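Putative uncharacterized protein (PDB 3W9A) is the catalytic domain of a family 131 glycoside hydrolase from a mushroom, a beta-jelly roll that probably cleaves beta-glucan chains. Local coordinates at residues I66-T71 with N208-E213; S74-T79 with L204-R209; G92-H97 with I222-I227; I100-T105 with F151-W156; A167-L172 with V185-A190. All coordinates share one frame; numbering follows the deposited sequence.

Interaction 1: I66-T71 with N208-E213; sequences IDTTAT and NRNPPE
Ile66 and Glu213 meet as an antiparallel hydrogen-bonded pair, the end pair of strands 61-66 and 213-224 of the beta-jelly roll, next to the loops. Glu213 N donates to Ile66 O (3.0 Å), and Ile66 N returns a bond to Glu213 O. The two side chains then run side by side, pointing the same way. On Glu213, CB lies 3.7 Å from Ile66 CG1; CG passes the terminal methyl CD1; CD lies 3.8 Å from Ile66 CD1; and OE1, at the tip, comes to 3.3 Å from that same CD1. CG1 of Ile66 can follow this course because it sits between the backbone N and the carbonyl carbon (chi1 52°). The polar tip of Glu213 is held from elsewhere: His114, Arg205 and Asp109 reach OE2, and Trp215 reaches OE1.

Beyond the pair, a type I turn from Asp67 to Ala70 carries the chain across Asn208 and Asn210. Asp67 OD1 accepts from Thr69 N, closing an Asx turn, and also from Thr69 OG1 at 2.6 Å, so one carboxylate oxygen pins the bend. Thr68 CG2 rests on the backbone between Arg209 and Asn210, 3.3 Å from Asn210 N. The amide of Asn208 closes the far end: ND2, which also binds Gln75 O, donates to Thr68 O at 3.2 Å, the acceptor lying close to the amide plane.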
# COMPACT_ATOMS: atom_id res chain seq x y z
N ILE A 66 -4.42 -8.06 9.77
CA ILE A 66 -3.40 -8.65 10.62
C ILE A 66 -4.01 -9.07 11.96
O ILE A 66 -4.80 -8.34 12.56
CB ILE A 66 -2.20 -7.71 10.84
CG1 ILE A 66 -2.66 -6.32 11.31
CG2 ILE A 66 -1.36 -7.64 9.56
CD1 ILE A 66 -1.56 -5.39 11.77
N ASP A 67 -3.70 -10.29 12.39
CA ASP A 67 -4.07 -10.71 13.73
C ASP A 67 -2.87 -11.40 14.35
O ASP A 67 -1.78 -11.41 13.75
CB ASP A 67 -5.33 -11.59 13.74
CG ASP A 67 -5.14 -12.94 13.06
OD1 ASP A 67 -4.00 -13.37 12.76
OD2 ASP A 67 -6.17 -13.58 12.79
N THR A 68 -3.06 -11.98 15.54
CA THR A 68 -1.97 -12.59 16.27
C THR A 68 -1.37 -13.79 15.56
O THR A 68 -0.24 -14.14 15.83
CB THR A 68 -2.38 -13.03 17.70
OG1 THR A 68 -3.36 -14.06 17.64
CG2 THR A 68 -2.90 -11.89 18.46
N THR A 69 -2.10 -14.40 14.62
CA THR A 69 -1.55 -15.51 13.84
C THR A 69 -0.81 -15.08 12.57
O THR A 69 -0.33 -15.94 11.84
CB THR A 69 -2.64 -16.49 13.41
OG1 THR A 69 -3.41 -15.91 12.33
CG2 THR A 69 -3.55 -16.85 14.60
N ALA A 70 -0.74 -13.78 12.30
CA ALA A 70 -0.16 -13.28 11.05
C ALA A 70 1.35 -13.14 11.17
O ALA A 70 1.91 -12.05 11.12
CB ALA A 70 -0.78 -11.93 10.69
N THR A 71 2.02 -14.26 11.33
CA THR A 71 3.41 -14.27 11.74
C THR A 71 4.16 -15.04 10.67
O THR A 71 3.83 -16.19 10.39
CB THR A 71 3.54 -14.93 13.13
OG1 THR A 71 2.83 -16.16 13.16
CG2 THR A 71 2.93 -14.04 14.18
N ASN A 208 2.80 -7.80 18.72
CA ASN A 208 1.79 -8.81 18.42
C ASN A 208 0.79 -8.96 19.56
O ASN A 208 1.14 -9.37 20.67
CB ASN A 208 2.50 -10.13 18.15
CG ASN A 208 1.56 -11.26 17.78
OD1 ASN A 208 0.47 -11.42 18.35
ND2 ASN A 208 1.98 -12.06 16.81
N ARG A 209 -0.46 -8.62 19.28
CA ARG A 209 -1.57 -8.96 20.17
C ARG A 209 -2.91 -8.69 19.51
O ARG A 209 -2.99 -8.01 18.48
CB ARG A 209 -1.49 -8.18 21.49
CG ARG A 209 -1.38 -6.67 21.33
CD ARG A 209 -1.70 -6.01 22.64
NE ARG A 209 -1.75 -4.55 22.61
CZ ARG A 209 -0.82 -3.74 23.12
NH1 ARG A 209 0.27 -4.24 23.66
NH2 ARG A 209 -0.98 -2.43 23.08
N ASN A 210 -3.95 -9.28 20.09
CA ASN A 210 -5.32 -8.97 19.76
C ASN A 210 -5.69 -7.58 20.25
O ASN A 210 -5.04 -7.05 21.16
CB ASN A 210 -6.26 -9.98 20.40
CG ASN A 210 -6.27 -11.31 19.67
OD1 ASN A 210 -6.27 -11.36 18.44
ND2 ASN A 210 -6.28 -12.39 20.44
N PRO A 211 -6.76 -7.00 19.68
CA PRO A 211 -7.62 -7.52 18.63
C PRO A 211 -7.03 -7.29 17.24
O PRO A 211 -5.99 -6.63 17.12
CB PRO A 211 -8.90 -6.70 18.83
CG PRO A 211 -8.43 -5.40 19.33
CD PRO A 211 -7.20 -5.67 20.14
N PRO A 212 -7.71 -7.80 16.20
CA PRO A 212 -7.16 -7.65 14.85
C PRO A 212 -7.28 -6.23 14.32
O PRO A 212 -8.05 -5.43 14.86
CB PRO A 212 -8.00 -8.63 14.00
CG PRO A 212 -8.78 -9.45 14.96
CD PRO A 212 -8.92 -8.64 16.21
N GLU A 213 -6.51 -5.93 13.28
CA GLU A 213 -6.60 -4.68 12.54
C GLU A 213 -7.02 -4.93 11.09
O GLU A 213 -6.56 -5.89 10.47
CB GLU A 213 -5.25 -3.98 12.48
CG GLU A 213 -4.65 -3.63 13.82
CD GLU A 213 -3.47 -2.68 13.70
OE1 GLU A 213 -2.97 -2.48 12.56
OE2 GLU A 213 -3.02 -2.13 14.74

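Interaction 2: S74-T79 with L204-R209; sequences SQMMRT and LRIVNR
Met77, a selenomethionine here, lies side by side with Arg205 in the dense part of this contact. Its chain bends at the end (chi3 -22°), setting CE over the centre of the guanidinium, 3.5 Å from Arg205 CZ, while SE stands 3.6 Å from Arg209 O. The plane beneath CE is steadied along its edge: Arg205 NE and NH2 both grip Val207 O, each at 2.9 Å and in the guanidinium plane, and Glu213 forms a salt bridge with NH1. Below the side chains the backbones pair antiparallel, with Met77 N to Arg205 O and Arg205 N to Met77 O both at 2.7 Å. This is where strands 77-83 and 203-205 join in one sheet of the beta-jelly roll. On the sheet's other face Leu204 CD1 covers the Arg78 guanidinium, 3.6 Å from NE; Glu80 takes up that charge. The looser side holds the partly exposed Met76, also a selenomethionine, which runs alongside Ile206 with SE 4.0 Å from Ile206 CG1, and the exposed side chain of Gln75. One firm bond is the exception that ties this end: Asn208 ND2 donates to Gln75 O at 2.8 Å, in the planes of both groups.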
# COMPACT_ATOMS: atom_id res chain seq x y z
N SER A 74 8.81 -13.82 11.99
CA SER A 74 8.95 -13.33 13.34
C SER A 74 7.57 -13.35 14.02
O SER A 74 6.57 -13.74 13.42
CB SER A 74 9.48 -11.89 13.32
OG SER A 74 8.54 -11.03 12.70
N GLN A 75 7.52 -12.90 15.27
CA GLN A 75 6.25 -12.65 15.94
C GLN A 75 5.54 -11.36 15.51
O GLN A 75 4.40 -11.11 15.91
CB GLN A 75 6.45 -12.62 17.46
CG GLN A 75 5.95 -13.87 18.12
CD GLN A 75 5.77 -13.67 19.60
OE1 GLN A 75 6.72 -13.33 20.31
NE2 GLN A 75 4.53 -13.85 20.08
N MSE A 76 6.19 -10.53 14.69
CA MSE A 76 5.55 -9.30 14.21
C MSE A 76 4.35 -9.65 13.34
O MSE A 76 4.34 -10.69 12.69
CB MSE A 76 6.53 -8.43 13.43
CG MSE A 76 7.70 -8.00 14.31
SE MSE A 76 8.86 -6.75 13.32
CE MSE A 76 10.44 -6.93 14.50
N MSE A 77 3.36 -8.76 13.33
CA MSE A 77 2.11 -8.99 12.61
C MSE A 77 2.32 -8.50 11.22
O MSE A 77 2.63 -7.35 11.03
CB MSE A 77 0.92 -8.28 13.26
CG MSE A 77 0.92 -8.62 14.75
SE MSE A 77 -0.81 -8.44 15.69
CE MSE A 77 -1.81 -7.22 14.54
N ARG A 78 2.18 -9.39 10.25
CA ARG A 78 2.49 -9.06 8.85
C ARG A 78 1.52 -9.69 7.89
O ARG A 78 1.28 -10.91 7.96
CB ARG A 78 3.91 -9.52 8.50
CG ARG A 78 5.02 -8.82 9.26
CD ARG A 78 6.39 -9.24 8.75
NE ARG A 78 6.72 -8.67 7.45
CZ ARG A 78 7.93 -8.74 6.88
NH1 ARG A 78 8.91 -9.38 7.48
NH2 ARG A 78 8.16 -8.20 5.70
N THR A 79 0.96 -8.88 6.99
CA THR A 79 0.14 -9.37 5.88
C THR A 79 0.49 -8.49 4.71
O THR A 79 0.09 -7.34 4.68
CB THR A 79 -1.36 -9.23 6.16
OG1 THR A 79 -1.73 -10.11 7.23
CG2 THR A 79 -2.17 -9.57 4.91
N LEU A 204 2.73 -4.14 8.29
CA LEU A 204 3.50 -4.75 9.34
C LEU A 204 3.20 -3.99 10.60
O LEU A 204 3.21 -2.74 10.60
CB LEU A 204 5.00 -4.68 9.03
CG LEU A 204 6.02 -5.18 10.07
CD1 LEU A 204 7.28 -5.60 9.32
CD2 LEU A 204 6.37 -4.13 11.12
N ARG A 205 2.92 -4.72 11.68
CA ARG A 205 2.93 -4.15 13.04
C ARG A 205 3.92 -4.91 13.92
O ARG A 205 3.91 -6.15 13.96
CB ARG A 205 1.54 -4.19 13.67
CG ARG A 205 1.37 -3.16 14.76
CD ARG A 205 -0.01 -3.23 15.39
NE ARG A 205 -0.08 -4.31 16.37
CZ ARG A 205 -1.19 -4.72 16.96
NH1 ARG A 205 -2.37 -4.17 16.69
NH2 ARG A 205 -1.11 -5.69 17.86
N ILE A 206 4.76 -4.17 14.66
CA ILE A 206 5.82 -4.80 15.45
C ILE A 206 5.24 -5.58 16.63
O ILE A 206 5.56 -6.76 16.78
CB ILE A 206 6.89 -3.79 15.93
CG1 ILE A 206 7.65 -3.20 14.74
CG2 ILE A 206 7.92 -4.45 16.85
CD1 ILE A 206 8.46 -1.97 15.08
N VAL A 207 4.41 -4.95 17.44
CA VAL A 207 3.85 -5.61 18.65
C VAL A 207 2.70 -6.54 18.29
O VAL A 207 1.75 -6.13 17.63
CB VAL A 207 3.37 -4.57 19.68
CG1 VAL A 207 2.66 -5.25 20.85
CG2 VAL A 207 4.56 -3.78 20.18
N ASN A 208 2.80 -7.80 18.72
CA ASN A 208 1.79 -8.81 18.42
C ASN A 208 0.79 -8.96 19.56
O ASN A 208 1.14 -9.37 20.67
CB ASN A 208 2.50 -10.13 18.15
CG ASN A 208 1.56 -11.26 17.78
OD1 ASN A 208 0.47 -11.42 18.35
ND2 ASN A 208 1.98 -12.06 16.81
N ARG A 209 -0.46 -8.62 19.28
CA ARG A 209 -1.57 -8.96 20.17
C ARG A 209 -2.91 -8.69 19.51
O ARG A 209 -2.99 -8.01 18.48
CB ARG A 209 -1.49 -8.18 21.49
CG ARG A 209 -1.38 -6.67 21.33
CD ARG A 209 -1.70 -6.01 22.64
NE ARG A 209 -1.75 -4.55 22.61
CZ ARG A 209 -0.82 -3.74 23.12
NH1 ARG A 209 0.27 -4.24 23.66
NH2 ARG A 209 -0.98 -2.43 23.08

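Interaction 3: G92-H97 with I222-I227; sequences GNLFYH and IEEGPI
Phe95 and Ile227 cross at about a right angle, with Ile227 CB over one face of the ring, 3.9 Å from its centroid and displaced toward the rim. Glu223 O lies in the plane of the same ring, at its edge, so the phenyl is met in two quite different ways by one segment. The backbones supply the frame: Phe95 and Glu223 form an antiparallel hydrogen-bonded pair between strands 93-101 and 213-224 of the jelly roll, with Phe95 N to Glu223 O at 2.9 Å.

The opposite face of the sheet carries Tyr96 and Ile222, which point the same way. Ile222 CD1 stands over the phenol ring, 3.4 Å from Tyr96 CE2, in a CH-pi contact. Phe199 approaches the tyrosine edge-to-face, and Tyr96 OH bonds to Leu89 O.

His97 and Glu223, on the face shared with Phe95, cross obliquely, the imidazole and carboxylate planes 67° apart. The first torsion of Glu223 (chi1 67°) puts CG 3.8 Å from Phe95 CB, and the extended chain beyond brings OE2 to the edge of the imidazole. There His97 NE2 donates to Glu223 OE2 over a very short 2.5 Å, a value whose exactness is doubtful. Tyr221 stacks on the histidine, and Ile227 CG1 lies 3.9 Å from His97 NE2. At the end of the strand pairing, a water bridges Asn93 O and Gly225 N.

The chemistry is that of a buried carboxylate with partners for both oxygens: OE2 is shared with His97, and OE1 with Thr228 and the amino group of Gly1.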
# COMPACT_ATOMS: atom_id res chain seq x y z
N GLY A 92 14.38 5.04 -13.95
CA GLY A 92 13.69 6.24 -14.40
C GLY A 92 12.88 6.86 -13.29
O GLY A 92 13.18 6.68 -12.11
N ASN A 93 11.84 7.59 -13.68
CA ASN A 93 10.92 8.22 -12.74
C ASN A 93 9.59 7.48 -12.80
O ASN A 93 8.92 7.47 -13.83
CB ASN A 93 10.78 9.71 -13.09
CG ASN A 93 9.81 10.45 -12.20
OD1 ASN A 93 9.59 10.10 -11.04
ND2 ASN A 93 9.25 11.52 -12.73
N LEU A 94 9.22 6.83 -11.70
CA LEU A 94 7.99 6.03 -11.65
C LEU A 94 7.13 6.48 -10.50
O LEU A 94 7.61 7.01 -9.51
CB LEU A 94 8.29 4.52 -11.48
CG LEU A 94 9.17 3.87 -12.56
CD1 LEU A 94 9.49 2.43 -12.24
CD2 LEU A 94 8.50 3.99 -13.93
N PHE A 95 5.84 6.21 -10.64
CA PHE A 95 4.85 6.68 -9.69
C PHE A 95 4.12 5.48 -9.15
O PHE A 95 3.49 4.73 -9.90
CB PHE A 95 3.91 7.67 -10.37
CG PHE A 95 4.61 8.89 -10.88
CD1 PHE A 95 5.23 8.89 -12.12
CD2 PHE A 95 4.70 10.04 -10.09
CE1 PHE A 95 5.90 10.03 -12.57
CE2 PHE A 95 5.36 11.17 -10.54
CZ PHE A 95 5.96 11.16 -11.78
N TYR A 96 4.24 5.28 -7.85
CA TYR A 96 3.66 4.12 -7.21
C TYR A 96 2.36 4.57 -6.58
O TYR A 96 2.38 5.26 -5.55
CB TYR A 96 4.60 3.57 -6.14
CG TYR A 96 5.75 2.69 -6.59
CD1 TYR A 96 6.63 3.11 -7.57
CD2 TYR A 96 5.95 1.43 -6.00
CE1 TYR A 96 7.70 2.30 -7.95
CE2 TYR A 96 7.00 0.63 -6.38
CZ TYR A 96 7.88 1.06 -7.35
OH TYR A 96 8.93 0.24 -7.70
N HIS A 97 1.25 4.18 -7.19
CA HIS A 97 -0.07 4.65 -6.74
C HIS A 97 -0.75 3.65 -5.81
O HIS A 97 -0.65 2.42 -6.00
CB HIS A 97 -1.02 4.83 -7.90
CG HIS A 97 -0.71 6.00 -8.78
ND1 HIS A 97 -1.46 7.15 -8.78
CD2 HIS A 97 0.25 6.18 -9.72
CE1 HIS A 97 -0.98 7.99 -9.67
NE2 HIS A 97 0.06 7.43 -10.25
N ILE A 222 1.62 1.12 -10.84
CA ILE A 222 2.88 1.81 -11.02
C ILE A 222 2.94 2.26 -12.47
O ILE A 222 2.76 1.46 -13.38
CB ILE A 222 4.08 0.88 -10.71
CG1 ILE A 222 4.08 0.50 -9.22
CG2 ILE A 222 5.40 1.54 -11.13
CD1 ILE A 222 5.01 -0.66 -8.86
N GLU A 223 3.12 3.56 -12.67
CA GLU A 223 3.12 4.12 -14.01
C GLU A 223 4.38 4.94 -14.25
O GLU A 223 5.05 5.38 -13.33
CB GLU A 223 1.89 5.00 -14.19
CG GLU A 223 1.93 6.26 -13.32
CD GLU A 223 0.81 7.22 -13.55
OE1 GLU A 223 0.19 7.19 -14.65
OE2 GLU A 223 0.54 8.01 -12.63
N GLU A 224 4.69 5.15 -15.52
CA GLU A 224 5.67 6.16 -15.87
C GLU A 224 5.01 7.53 -15.79
O GLU A 224 3.81 7.65 -15.60
CB GLU A 224 6.18 5.94 -17.29
CG GLU A 224 6.91 4.63 -17.48
CD GLU A 224 7.28 4.38 -18.94
OE1 GLU A 224 7.96 3.37 -19.19
OE2 GLU A 224 6.90 5.20 -19.82
N GLY A 225 5.83 8.57 -15.91
CA GLY A 225 5.31 9.93 -16.01
C GLY A 225 4.73 10.19 -17.40
O GLY A 225 4.94 9.40 -18.32
N PRO A 226 3.99 11.30 -17.55
CA PRO A 226 3.67 12.18 -16.44
C PRO A 226 2.57 11.57 -15.55
O PRO A 226 1.75 10.78 -16.01
CB PRO A 226 3.21 13.46 -17.13
CG PRO A 226 2.62 12.99 -18.42
CD PRO A 226 3.32 11.71 -18.80
N ILE A 227 2.58 11.95 -14.28
CA ILE A 227 1.67 11.36 -13.30
C ILE A 227 0.20 11.53 -13.71
O ILE A 227 -0.19 12.57 -14.24
CB ILE A 227 1.93 11.92 -11.88
CG1 ILE A 227 1.16 11.13 -10.82
CG2 ILE A 227 1.55 13.40 -11.77
CD1 ILE A 227 1.42 11.59 -9.39
O HOH W 1 8.56 8.31 -16.39

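Interaction 4: I100-T105 with F151-W156; sequences IKRTNT and FTADTW
Lys101 and Arg102 each lay an aliphatic chain on an aromatic ring of the loop 151-156. Lys101 CG stands over the six-membered ring of Trp156, 3.6 Å from its centroid. Arg102 CG does the same over the centre of the Phe151 ring, at 3.7 Å. The first torsion (chi1 76° and 64°) sets each CG over its ring, between backbone N and carbonyl carbon; beyond CG both chains are extended, as far as NE in Arg102, and their charged ends pass the rings.

Those ends are anchored differently. Arg102 NE donates to Phe151 O at 2.9 Å, somewhat tilted from the guanidinium plane, while Ala153 CB covers one face of that group near its rim. Lys101 NZ makes a salt bridge to Asp154 OD2 (3.3 Å), weak as a hydrogen bond, and is further met by two waters, one linking it to Trp156 NE1 and the other to Asp154 O.

A type II turn from Thr152 to Thr155 sets these partners in place, and Asp154 N ties it to Arg102 O at 2.8 Å. A third water accepts a hydrogen bond from Arg102 N, within reach of Thr152 O and Thr155 O; a fourth joins Asn104 N to Asp154 OD1. Farther out, Tyr128 meets Phe151 edge-to-face, Tyr216 makes a cation-pi contact with Lys101, and Asn177 OD1 receives Trp156 N.

The arrangement fastens a beta turn to the end of a strand: the loop carrying the chain from strand 144-150 of one jelly-roll sheet to strand 157-164 of the other is docked where strand 93-101 runs out.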
# COMPACT_ATOMS: atom_id res chain seq x y z
N ILE A 100 -5.59 4.16 0.50
CA ILE A 100 -5.70 3.44 1.74
C ILE A 100 -6.73 4.10 2.68
O ILE A 100 -6.97 5.32 2.65
CB ILE A 100 -4.30 3.31 2.36
CG1 ILE A 100 -4.29 2.36 3.55
CG2 ILE A 100 -3.74 4.65 2.79
CD1 ILE A 100 -2.92 1.79 3.85
N LYS A 101 -7.39 3.28 3.48
CA LYS A 101 -8.24 3.79 4.55
C LYS A 101 -8.38 2.80 5.68
O LYS A 101 -8.02 1.61 5.56
CB LYS A 101 -9.64 4.13 4.04
CG LYS A 101 -10.53 2.92 3.81
CD LYS A 101 -12.00 3.25 4.03
CE LYS A 101 -12.85 2.00 3.91
NZ LYS A 101 -14.29 2.35 3.96
N ARG A 102 -8.95 3.31 6.77
CA ARG A 102 -9.39 2.48 7.89
C ARG A 102 -10.86 2.76 8.15
O ARG A 102 -11.42 3.72 7.61
CB ARG A 102 -8.57 2.79 9.14
CG ARG A 102 -8.72 4.20 9.68
CD ARG A 102 -8.27 4.21 11.13
NE ARG A 102 -8.69 5.40 11.85
CZ ARG A 102 -9.71 5.46 12.70
NH1 ARG A 102 -10.49 4.41 12.94
NH2 ARG A 102 -9.97 6.61 13.33
N THR A 103 -11.49 1.92 8.96
CA THR A 103 -12.84 2.20 9.47
C THR A 103 -12.76 2.26 10.98
O THR A 103 -11.68 2.28 11.57
CB THR A 103 -13.87 1.14 9.02
OG1 THR A 103 -13.60 -0.13 9.63
CG2 THR A 103 -13.87 0.99 7.50
N ASN A 104 -13.92 2.29 11.62
CA ASN A 104 -14.00 2.16 13.06
C ASN A 104 -13.93 0.71 13.53
O ASN A 104 -13.61 0.44 14.68
CB ASN A 104 -15.26 2.84 13.56
CG ASN A 104 -15.11 4.34 13.66
OD1 ASN A 104 -14.00 4.86 13.85
ND2 ASN A 104 -16.20 5.04 13.56
N THR A 105 -14.22 -0.22 12.63
CA THR A 105 -14.12 -1.66 12.94
C THR A 105 -12.68 -2.14 12.78
O THR A 105 -12.02 -1.81 11.80
CB THR A 105 -15.03 -2.49 12.03
OG1 THR A 105 -16.37 -2.00 12.13
CG2 THR A 105 -15.03 -3.95 12.41
N PHE A 151 -5.46 10.29 10.66
CA PHE A 151 -5.96 9.10 9.96
C PHE A 151 -7.47 8.95 10.26
O PHE A 151 -7.89 8.09 11.04
CB PHE A 151 -5.14 7.86 10.37
CG PHE A 151 -5.33 6.66 9.46
CD1 PHE A 151 -4.87 5.41 9.88
CD2 PHE A 151 -5.92 6.75 8.22
CE1 PHE A 151 -5.01 4.30 9.06
CE2 PHE A 151 -6.07 5.64 7.41
CZ PHE A 151 -5.61 4.41 7.83
N THR A 152 -8.27 9.80 9.62
CA THR A 152 -9.71 9.86 9.83
C THR A 152 -10.39 8.59 9.33
O THR A 152 -10.14 8.15 8.20
CB THR A 152 -10.33 11.05 9.09
OG1 THR A 152 -9.53 12.23 9.29
CG2 THR A 152 -11.72 11.32 9.60
N ALA A 153 -11.26 8.01 10.17
CA ALA A 153 -12.03 6.84 9.79
C ALA A 153 -12.87 7.12 8.55
O ALA A 153 -13.45 8.19 8.40
CB ALA A 153 -12.93 6.38 10.95
N ASP A 154 -12.88 6.15 7.64
CA ASP A 154 -13.65 6.19 6.39
C ASP A 154 -13.24 7.19 5.31
O ASP A 154 -13.83 7.23 4.25
CB ASP A 154 -15.15 6.25 6.69
CG ASP A 154 -15.66 4.92 7.26
OD1 ASP A 154 -15.96 4.88 8.46
OD2 ASP A 154 -15.67 3.91 6.51
N THR A 155 -12.20 7.97 5.57
CA THR A 155 -11.64 8.83 4.55
C THR A 155 -10.66 8.04 3.68
O THR A 155 -9.85 7.27 4.20
CB THR A 155 -10.97 10.03 5.22
OG1 THR A 155 -11.95 10.74 5.99
CG2 THR A 155 -10.37 10.94 4.19
N TRP A 156 -10.76 8.19 2.36
CA TRP A 156 -9.87 7.44 1.47
C TRP A 156 -8.69 8.33 1.18
O TRP A 156 -8.86 9.41 0.67
CB TRP A 156 -10.58 7.00 0.18
CG TRP A 156 -11.23 5.67 0.29
CD1 TRP A 156 -12.58 5.41 0.49
CD2 TRP A 156 -10.58 4.39 0.22
NE1 TRP A 156 -12.78 4.05 0.54
CE2 TRP A 156 -11.58 3.41 0.38
CE3 TRP A 156 -9.25 3.98 0.05
CZ2 TRP A 156 -11.29 2.03 0.37
CZ3 TRP A 156 -8.96 2.61 0.02
CH2 TRP A 156 -9.97 1.66 0.18
O HOH W 2 -15.07 2.19 1.03
O HOH W 3 -15.10 4.90 2.89
O HOH W 4 -9.32 6.10 6.64
O HOH W 5 -16.62 2.88 10.20

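Interaction 5: A167-L172 with V185-A190; sequences AKTVGL and VQNVPA
Lys168 opens the pairing with its carbonyl: Ala190 N donates to Lys168 O at 3.1 Å, at the entry to the antiparallel hairpin of strands 169-176 and 182-189. Together with Thr169 it faces Asp164 across the preceding turn in a G1 beta bulge. Thr169 then crosses Asn187 at about a right angle, its CB 3.7 Å from Asn187 CB, while Thr169 CA touches Val188 O. At Val170 the bonds run both ways, Val170 N to Val188 O and Val188 N to Val170 O (2.9 Å), although the second donor stands well above the carbonyl plane, 52° out of it. With chi1 at 60°, Val170 CG1 comes to 4.1 Å from Ala190 CB.

Gly171 marks a classic irregularity. The register slips by one residue between Val170 and Leu172, a beta bulge; Gly171 CA closes to 3.2 Å from Val185 O, and Asn187 CA approaches Val170 O at 3.3 Å. Leu172 resumes regular pairing. Its N reaches Val185 O at 2.9 Å, Val185 N answers to Leu172 O, and the CB atoms of Leu172 and Val185 meet at 4.0 Å.

Val170, Leu172, Val185 and Val188 share one face, turned toward Trp139, Ala141, Arg146 and Trp147, which implies that backbone bonds hold the hairpin while its hydrocarbon face joins it to the facing strands.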
# COMPACT_ATOMS: atom_id res chain seq x y z
N ALA A 167 18.21 9.99 -9.99
CA ALA A 167 18.72 10.96 -9.01
C ALA A 167 18.69 10.42 -7.59
O ALA A 167 19.31 10.98 -6.69
CB ALA A 167 17.93 12.26 -9.10
N LYS A 168 17.98 9.31 -7.37
CA LYS A 168 17.84 8.70 -6.04
C LYS A 168 17.09 9.63 -5.08
O LYS A 168 17.54 9.92 -3.97
CB LYS A 168 19.20 8.23 -5.49
CG LYS A 168 19.71 6.97 -6.19
CD LYS A 168 21.19 6.71 -5.96
CE LYS A 168 21.53 6.42 -4.50
NZ LYS A 168 21.14 5.05 -4.08
N THR A 169 15.93 10.10 -5.54
CA THR A 169 15.04 10.90 -4.72
C THR A 169 13.59 10.40 -4.80
O THR A 169 13.18 9.75 -5.78
CB THR A 169 15.04 12.38 -5.14
OG1 THR A 169 14.47 12.53 -6.45
CG2 THR A 169 16.45 12.97 -5.09
N VAL A 170 12.82 10.77 -3.78
CA VAL A 170 11.40 10.45 -3.70
C VAL A 170 10.57 11.65 -3.16
O VAL A 170 10.92 12.28 -2.16
CB VAL A 170 11.15 9.19 -2.85
CG1 VAL A 170 11.67 9.37 -1.44
CG2 VAL A 170 9.68 8.83 -2.85
N GLY A 171 9.49 11.96 -3.86
CA GLY A 171 8.50 12.92 -3.40
C GLY A 171 7.18 12.23 -3.17
O GLY A 171 7.06 11.00 -3.33
N LEU A 172 6.17 13.02 -2.79
CA LEU A 172 4.86 12.47 -2.46
C LEU A 172 3.72 13.27 -3.10
O LEU A 172 3.68 14.52 -3.00
CB LEU A 172 4.68 12.45 -0.94
CG LEU A 172 3.36 11.85 -0.46
CD1 LEU A 172 3.37 10.34 -0.69
CD2 LEU A 172 3.11 12.20 1.01
N VAL A 185 4.87 16.81 -1.12
CA VAL A 185 6.27 16.82 -0.73
C VAL A 185 7.17 16.73 -1.97
O VAL A 185 7.11 15.74 -2.72
CB VAL A 185 6.63 15.71 0.29
CG1 VAL A 185 8.08 15.85 0.73
CG2 VAL A 185 5.71 15.75 1.51
N GLN A 186 7.98 17.76 -2.16
CA GLN A 186 8.99 17.78 -3.21
C GLN A 186 9.99 16.70 -2.92
O GLN A 186 10.17 16.31 -1.77
CB GLN A 186 9.71 19.13 -3.25
CG GLN A 186 8.84 20.28 -3.71
CD GLN A 186 8.23 20.02 -5.06
OE1 GLN A 186 8.93 19.68 -6.01
NE2 GLN A 186 6.91 20.15 -5.14
N ASN A 187 10.68 16.24 -3.97
CA ASN A 187 11.56 15.07 -3.85
C ASN A 187 12.71 15.33 -2.88
O ASN A 187 13.29 16.41 -2.87
CB ASN A 187 12.09 14.63 -5.22
CG ASN A 187 11.14 13.68 -5.93
OD1 ASN A 187 11.53 12.60 -6.38
ND2 ASN A 187 9.90 14.07 -6.03
N VAL A 188 13.01 14.32 -2.06
CA VAL A 188 14.09 14.39 -1.07
C VAL A 188 15.01 13.19 -1.26
O VAL A 188 14.56 12.15 -1.75
CB VAL A 188 13.54 14.40 0.39
CG1 VAL A 188 12.50 15.50 0.57
CG2 VAL A 188 12.94 13.05 0.77
N PRO A 189 16.29 13.31 -0.87
CA PRO A 189 17.18 12.17 -1.09
C PRO A 189 16.83 10.91 -0.31
O PRO A 189 16.41 10.98 0.84
CB PRO A 189 18.55 12.71 -0.65
CG PRO A 189 18.47 14.19 -0.87
CD PRO A 189 17.04 14.54 -0.53
N ALA A 190 16.98 9.77 -0.96
CA ALA A 190 16.85 8.49 -0.29
C ALA A 190 17.54 7.44 -1.12
O ALA A 190 17.73 7.62 -2.33
CB ALA A 190 15.38 8.12 -0.09

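Five contacts sample both sheets of one beta-jelly roll. Interactions 1 and 2, centres about 7 Å apart, share Asn208 and Arg209 and touch directly through the Glu213-Arg205 salt bridge; interaction 1 ends in one sheet and interaction 2 in the other, so this corner couples the two. Interactions 3 and 4 both use strand 93-101, their centres about 26 Å apart. Interaction 5 lies at the edge of the same sheet, its centre about 13 Å from that of interaction 3 and about 33 Å from that of interaction 1, which lies on the other side of the chain's centre. Along the sequence, interactions 4 and 5 follow one another within the span bridged by interactions 1 to 3, whose partners lie over 120 residues apart.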